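Local coordinates for pyruvate kinase 1 (Trypanosoma brucei brucei, PDB 4KCT) that transfers the phosphoryl group of phosphoenolpyruvate to ADP, making pyruvate and ATP, and also has an intrinsic decarboxylase activity towards oxaloacetate, at the interface of chains A and B and the interface of chains A and C. Coordinates in Å, arbitrary orientation; residue numbers count along the deposited sequence, not the author numbering. Chains: chain A/B/C, Pyruvate kinase 1.

Contact 1: the interface of chains A and B. Residues chain A 392, 495, 497; chain B 375-377, 380-381.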
# COMPACT_ATOMS: atom_id res chain seq x y z
N VAL A 392 17.42 12.12 -6.97
CA VAL A 392 18.85 12.54 -6.95
C VAL A 392 19.28 13.25 -5.71
O VAL A 392 20.42 13.68 -5.64
CB VAL A 392 19.27 13.42 -8.14
CG1 VAL A 392 19.18 12.69 -9.43
CG2 VAL A 392 18.53 14.76 -8.14
N LEU A 495 18.14 18.31 -15.16
CA LEU A 495 19.03 18.23 -14.00
C LEU A 495 20.35 18.86 -14.39
O LEU A 495 20.97 18.42 -15.34
CB LEU A 495 19.29 16.78 -13.59
CG LEU A 495 18.08 15.89 -13.28
CD1 LEU A 495 18.41 14.83 -12.23
CD2 LEU A 495 16.88 16.70 -12.88
N TYR A 497 24.20 20.27 -12.96
CA TYR A 497 25.20 20.42 -11.90
C TYR A 497 25.66 21.87 -11.82
O TYR A 497 26.07 22.45 -12.82
CB TYR A 497 26.42 19.54 -12.18
CG TYR A 497 26.16 18.10 -12.00
CD1 TYR A 497 25.80 17.29 -13.07
CD2 TYR A 497 26.24 17.52 -10.73
CE1 TYR A 497 25.55 15.94 -12.89
CE2 TYR A 497 25.94 16.20 -10.53
CZ TYR A 497 25.61 15.40 -11.61
OH TYR A 497 25.39 14.06 -11.41
N MET B 375 19.98 8.25 -7.20
CA MET B 375 20.19 7.76 -8.55
C MET B 375 21.22 8.63 -9.24
O MET B 375 21.33 9.82 -8.96
CB MET B 375 18.88 7.85 -9.35
CG MET B 375 17.78 6.93 -8.87
SD MET B 375 16.41 7.05 -10.05
CE MET B 375 15.23 5.89 -9.32
N CYS B 376 21.82 8.11 -10.30
CA CYS B 376 22.47 8.95 -11.30
C CYS B 376 21.43 9.86 -11.96
O CYS B 376 20.24 9.46 -12.10
CB CYS B 376 23.15 8.08 -12.37
SG CYS B 376 24.50 7.07 -11.73
N PRO B 377 21.86 11.04 -12.43
CA PRO B 377 20.92 11.99 -13.00
C PRO B 377 20.18 11.41 -14.21
O PRO B 377 18.98 11.62 -14.35
CB PRO B 377 21.82 13.18 -13.41
CG PRO B 377 23.23 12.66 -13.36
CD PRO B 377 23.22 11.59 -12.31
N ALA B 380 17.39 9.25 -12.88
CA ALA B 380 16.32 10.12 -12.34
C ALA B 380 15.51 10.73 -13.48
O ALA B 380 14.28 10.73 -13.44
CB ALA B 380 16.90 11.22 -11.47
N VAL B 381 16.20 11.15 -14.54
CA VAL B 381 15.51 11.72 -15.74
C VAL B 381 14.64 10.65 -16.41
O VAL B 381 13.46 10.88 -16.70
CB VAL B 381 16.52 12.34 -16.76
CG1 VAL B 381 15.85 12.59 -18.11
CG2 VAL B 381 17.08 13.66 -16.21
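A:Val392 and B:Ala380 make the tight end of this largely apolar packing patch between two pyruvate kinase subunits. CG1 of A:Val392 presses on the methyl CB of B:Ala380 at 3.4 Å, closer than carbons usually pack. That branch lies opposite the carbonyl carbon and beside the backbone N (chi1 -65°), which directs it at the first turns of helix 377-392 of chain B. The same methyl also lies 3.6 Å from the backbone O of B:Met375, just ahead of the helix, and near CA of B:Pro377.

A:Leu495, from strand 492-497, fills the middle of the patch with more relaxed contacts. Its CD1 reaches CA of B:Pro377 at 3.9 Å and then the B:Ala380 methyl at 4.0 Å, so A:Leu495 and A:Val392 share one alanine. Its branching carbon CG meets CG2 of B:Val381 at 3.8 Å, the two side chains overlapping as they pass.

The looser side belongs to A:Tyr497, which is poorly ordered, so its position is approximate, unlike the firm valine–alanine contact. Its side chain crosses the B:Pro377 ring at about a right angle, and the ring carbon CZ stands 4.0 Å from CG of the proline.

The two-fold axis gives a twin patch with the chains exchanged, alike in outline though not in every rotamer. Its role is probably to seat the start of one subunit's helix 377-392 against the helix end and strand of the other, within the alpha/beta-domain interface of the tetramer.

Contact 2: the interface of chains A and C. Residues chain A 311-312, 315, 319; chain C 263, 299, 312, 316, 319.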
# COMPACT_ATOMS: atom_id res chain seq x y z
N ARG A 311 3.34 24.51 26.32
CA ARG A 311 3.61 23.27 25.59
C ARG A 311 2.54 23.04 24.51
O ARG A 311 2.85 22.50 23.44
CB ARG A 311 3.68 22.08 26.56
CG ARG A 311 4.65 22.28 27.71
CD ARG A 311 6.08 22.54 27.22
NE ARG A 311 7.04 22.70 28.34
CZ ARG A 311 7.29 23.85 28.96
NH1 ARG A 311 6.56 24.94 28.67
NH2 ARG A 311 8.15 23.89 29.99
N ALA A 312 1.31 23.44 24.79
CA ALA A 312 0.19 23.27 23.81
C ALA A 312 0.44 24.14 22.59
O ALA A 312 0.11 23.76 21.47
CB ALA A 312 -1.14 23.68 24.44
N SER A 315 3.02 22.65 20.26
CA SER A 315 2.47 21.54 19.51
C SER A 315 1.46 21.98 18.42
O SER A 315 1.43 21.43 17.33
CB SER A 315 1.90 20.49 20.44
OG SER A 315 0.53 20.37 20.31
N ASN A 319 1.95 20.95 14.65
CA ASN A 319 0.89 20.18 14.00
C ASN A 319 0.22 20.84 12.81
O ASN A 319 -0.17 20.15 11.85
CB ASN A 319 -0.15 19.71 15.03
CG ASN A 319 0.33 18.49 15.79
OD1 ASN A 319 0.74 17.50 15.17
ND2 ASN A 319 0.48 18.62 17.11
N ARG C 263 5.94 17.03 29.78
CA ARG C 263 6.42 18.08 28.85
C ARG C 263 6.90 19.36 29.55
O ARG C 263 7.59 20.16 28.94
CB ARG C 263 5.30 18.42 27.86
CG ARG C 263 4.93 17.23 26.98
CD ARG C 263 3.99 17.67 25.87
NE ARG C 263 2.80 18.35 26.42
CZ ARG C 263 1.81 18.83 25.66
NH1 ARG C 263 1.85 18.61 24.35
NH2 ARG C 263 0.78 19.52 26.21
N MET C 299 -1.82 21.28 28.75
CA MET C 299 -2.72 20.93 27.64
C MET C 299 -3.90 21.89 27.51
O MET C 299 -4.24 22.28 26.41
CB MET C 299 -3.21 19.50 27.78
CG MET C 299 -2.05 18.51 27.91
SD MET C 299 -2.59 16.88 27.36
CE MET C 299 -2.47 17.09 25.59
N ALA C 312 -5.04 26.81 20.34
CA ALA C 312 -3.84 25.95 20.42
C ALA C 312 -4.04 24.80 21.43
O ALA C 312 -3.57 23.67 21.24
CB ALA C 312 -2.61 26.78 20.81
N ASP C 316 -3.89 20.90 20.79
CA ASP C 316 -2.92 20.11 21.52
C ASP C 316 -3.53 18.81 22.06
O ASP C 316 -2.93 17.72 21.96
CB ASP C 316 -2.33 20.93 22.69
CG ASP C 316 -1.25 20.19 23.43
OD1 ASP C 316 -0.35 19.62 22.77
OD2 ASP C 316 -1.30 20.15 24.68
N ASN C 319 -4.45 16.48 19.05
CA ASN C 319 -3.31 15.88 18.42
C ASN C 319 -2.60 14.86 19.30
O ASN C 319 -2.00 13.89 18.79
CB ASN C 319 -2.35 16.95 17.95
CG ASN C 319 -2.78 17.55 16.64
OD1 ASN C 319 -3.14 16.82 15.72
ND2 ASN C 319 -2.99 18.84 16.63
O HOH W 1 -1.51 20.57 18.50
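A:Arg311 and C:Arg263 lie antiparallel, side by side, and the path of A:Arg311 shows how two arginines can share an interface. Its CB lies over one face of the C:Arg263 guanidinium, towards the rim and 3.9 Å from CZ. CG comes to 3.9 Å from CB of C:Arg263; the bend at chi2 (-59°) then turns CD towards the backbone O of that residue. NE donates a 2.7 Å hydrogen bond to this O of C:Arg263. The oxygen lies near the A:Arg311 guanidinium plane, but NE approaches from above the carbonyl plane. The A:Arg311 tip carries on beyond, its guanidinium plane turned 49° from that of C:Arg263.

C:Arg263 grips C:Asp316 end-on within its own chain: NH1 binds OD1, and NH2 forms a salt bridge to OD2 at 2.7 Å. Fixed in this way, the carboxylate faces chain A. A:Ser315 OG donates to OD1 at 2.7 Å from the anti side, so OD1 accepts from both A:Ser315 and C:Arg263, while A:Ala312 packs against CB and CG of the aspartate.

A:Asn319 and C:Asn319 stack their amides, with CG atoms 3.4 Å apart and planes 21° from parallel. Both ND2 atoms and A:Ser315 OG meet one water.

The site joins the two copies of helix 311-323 across the barrel-domain interface. Because C:Arg263 and its sequence neighbours C:Ala262, C:Gly264 and C:Asp265 also line the pyruvate pocket, the contact probably couples subunit packing to the shape of the active site.

Contact 3: the interface of chains A and B. Residues chain A 380-381, 384; chain B 384, 387-388, 391-392, 495.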
# COMPACT_ATOMS: atom_id res chain seq x y z
N ALA A 380 2.17 17.50 -15.04
CA ALA A 380 3.09 16.36 -15.23
C ALA A 380 4.56 16.77 -15.15
O ALA A 380 5.38 16.09 -14.48
CB ALA A 380 2.80 15.66 -16.54
N VAL A 381 4.91 17.88 -15.78
CA VAL A 381 6.31 18.36 -15.73
C VAL A 381 6.71 18.72 -14.28
O VAL A 381 7.78 18.31 -13.78
CB VAL A 381 6.55 19.54 -16.71
CG1 VAL A 381 7.86 20.28 -16.38
CG2 VAL A 381 6.57 19.03 -18.17
N SER A 384 6.81 15.56 -11.98
CA SER A 384 7.94 14.69 -12.27
C SER A 384 9.28 15.37 -11.94
O SER A 384 10.25 14.71 -11.61
CB SER A 384 7.90 14.21 -13.72
OG SER A 384 6.87 13.24 -13.89
N SER B 384 11.60 9.47 -14.14
CA SER B 384 10.58 10.52 -14.03
C SER B 384 9.91 10.81 -15.38
O SER B 384 8.76 11.26 -15.41
CB SER B 384 11.16 11.81 -13.44
OG SER B 384 11.71 11.58 -12.16
N ALA B 387 7.21 8.25 -15.59
CA ALA B 387 6.12 8.73 -14.72
C ALA B 387 5.28 9.84 -15.41
O ALA B 387 4.05 9.83 -15.34
CB ALA B 387 6.68 9.23 -13.36
N SER B 388 5.95 10.78 -16.08
CA SER B 388 5.21 11.83 -16.76
C SER B 388 4.40 11.28 -17.95
O SER B 388 3.25 11.73 -18.17
CB SER B 388 6.10 13.02 -17.15
OG SER B 388 6.85 12.75 -18.32
N GLU B 391 1.25 10.04 -16.43
CA GLU B 391 0.39 11.10 -15.90
C GLU B 391 -0.36 11.80 -17.02
O GLU B 391 -1.46 12.28 -16.79
CB GLU B 391 1.18 12.14 -15.10
CG GLU B 391 2.11 11.57 -14.07
CD GLU B 391 1.42 11.13 -12.81
OE1 GLU B 391 2.12 10.97 -11.79
OE2 GLU B 391 0.18 10.94 -12.84
N VAL B 392 0.27 11.93 -18.19
CA VAL B 392 -0.40 12.61 -19.33
C VAL B 392 -0.99 11.65 -20.34
O VAL B 392 -1.47 12.08 -21.38
CB VAL B 392 0.51 13.62 -20.09
CG1 VAL B 392 0.97 14.70 -19.18
CG2 VAL B 392 1.69 12.91 -20.81
N LEU B 495 7.79 17.72 -22.59
CA LEU B 495 6.54 17.26 -23.11
C LEU B 495 6.16 18.13 -24.30
O LEU B 495 6.07 19.36 -24.16
CB LEU B 495 5.45 17.34 -22.05
CG LEU B 495 5.26 16.06 -21.19
CD1 LEU B 495 6.54 15.76 -20.44
CD2 LEU B 495 4.12 16.29 -20.20
O HOH W 2 4.93 12.67 -11.91
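At A:Ser384 and B:Ser384 the two copies of helix 377-392 meet, both residues with helical backbone torsions, and the carbonyl of the chain B serine is a backbone group met by a side chain from chain A. OG of A:Ser384 donates a hydrogen bond to O of B:Ser384 at 3.1 Å, tilted from the carbonyl plane. The hydroxyl is placed there by a chi1 of -73°, opposite its own carbonyl carbon and beside its backbone N. It also makes a weak bond back to the O of A:Ala380, one turn earlier.

CB of A:Ser384 and CB of B:Ser384 lie alongside each other, 4.1 Å apart. CB of B:Ser388 packs 3.4 Å from OG of A:Ser384. These small side chains let the helices come close together, an example of short residues permitting intimate helix packing in an oligomer.

Towards strand 492-497 of chain B the contact becomes apolar. The methyl CB of A:Ala380 meets both CG1 of B:Val392, at a tight 3.3 Å, and CD2 of B:Leu495, at 3.9 Å, the two approaching from the same side. CG2 of A:Val381 touches CD1 of B:Leu495 at 4.0 Å.

At the polar margin a water extends the link from A:Ser384 towards B:Glu391, whose side chain is poorly ordered, so that end of the bridge is uncertain. On its firmer side, the water lies 2.8 Å from OG of A:Ser384.

Contacts 1 and 3 belong to one interface between chains A and B, their C-alpha centres about 15 Å apart. Both are built from helix 377-392 and strand 492-497, and the position pairs 380 with 392 and 381 with 495 recur with the chains exchanged, contact 3 adding the helix crossing between them. Contact 2 lies about 40 Å from each, on a separate interface where helix 311-323 and the arginine at 263 meet chain C. Chain A thus uses its alpha/beta domain for one neighbour and its barrel domain for another, an arrangement that builds the four-subunit assembly from two kinds of two-fold contact.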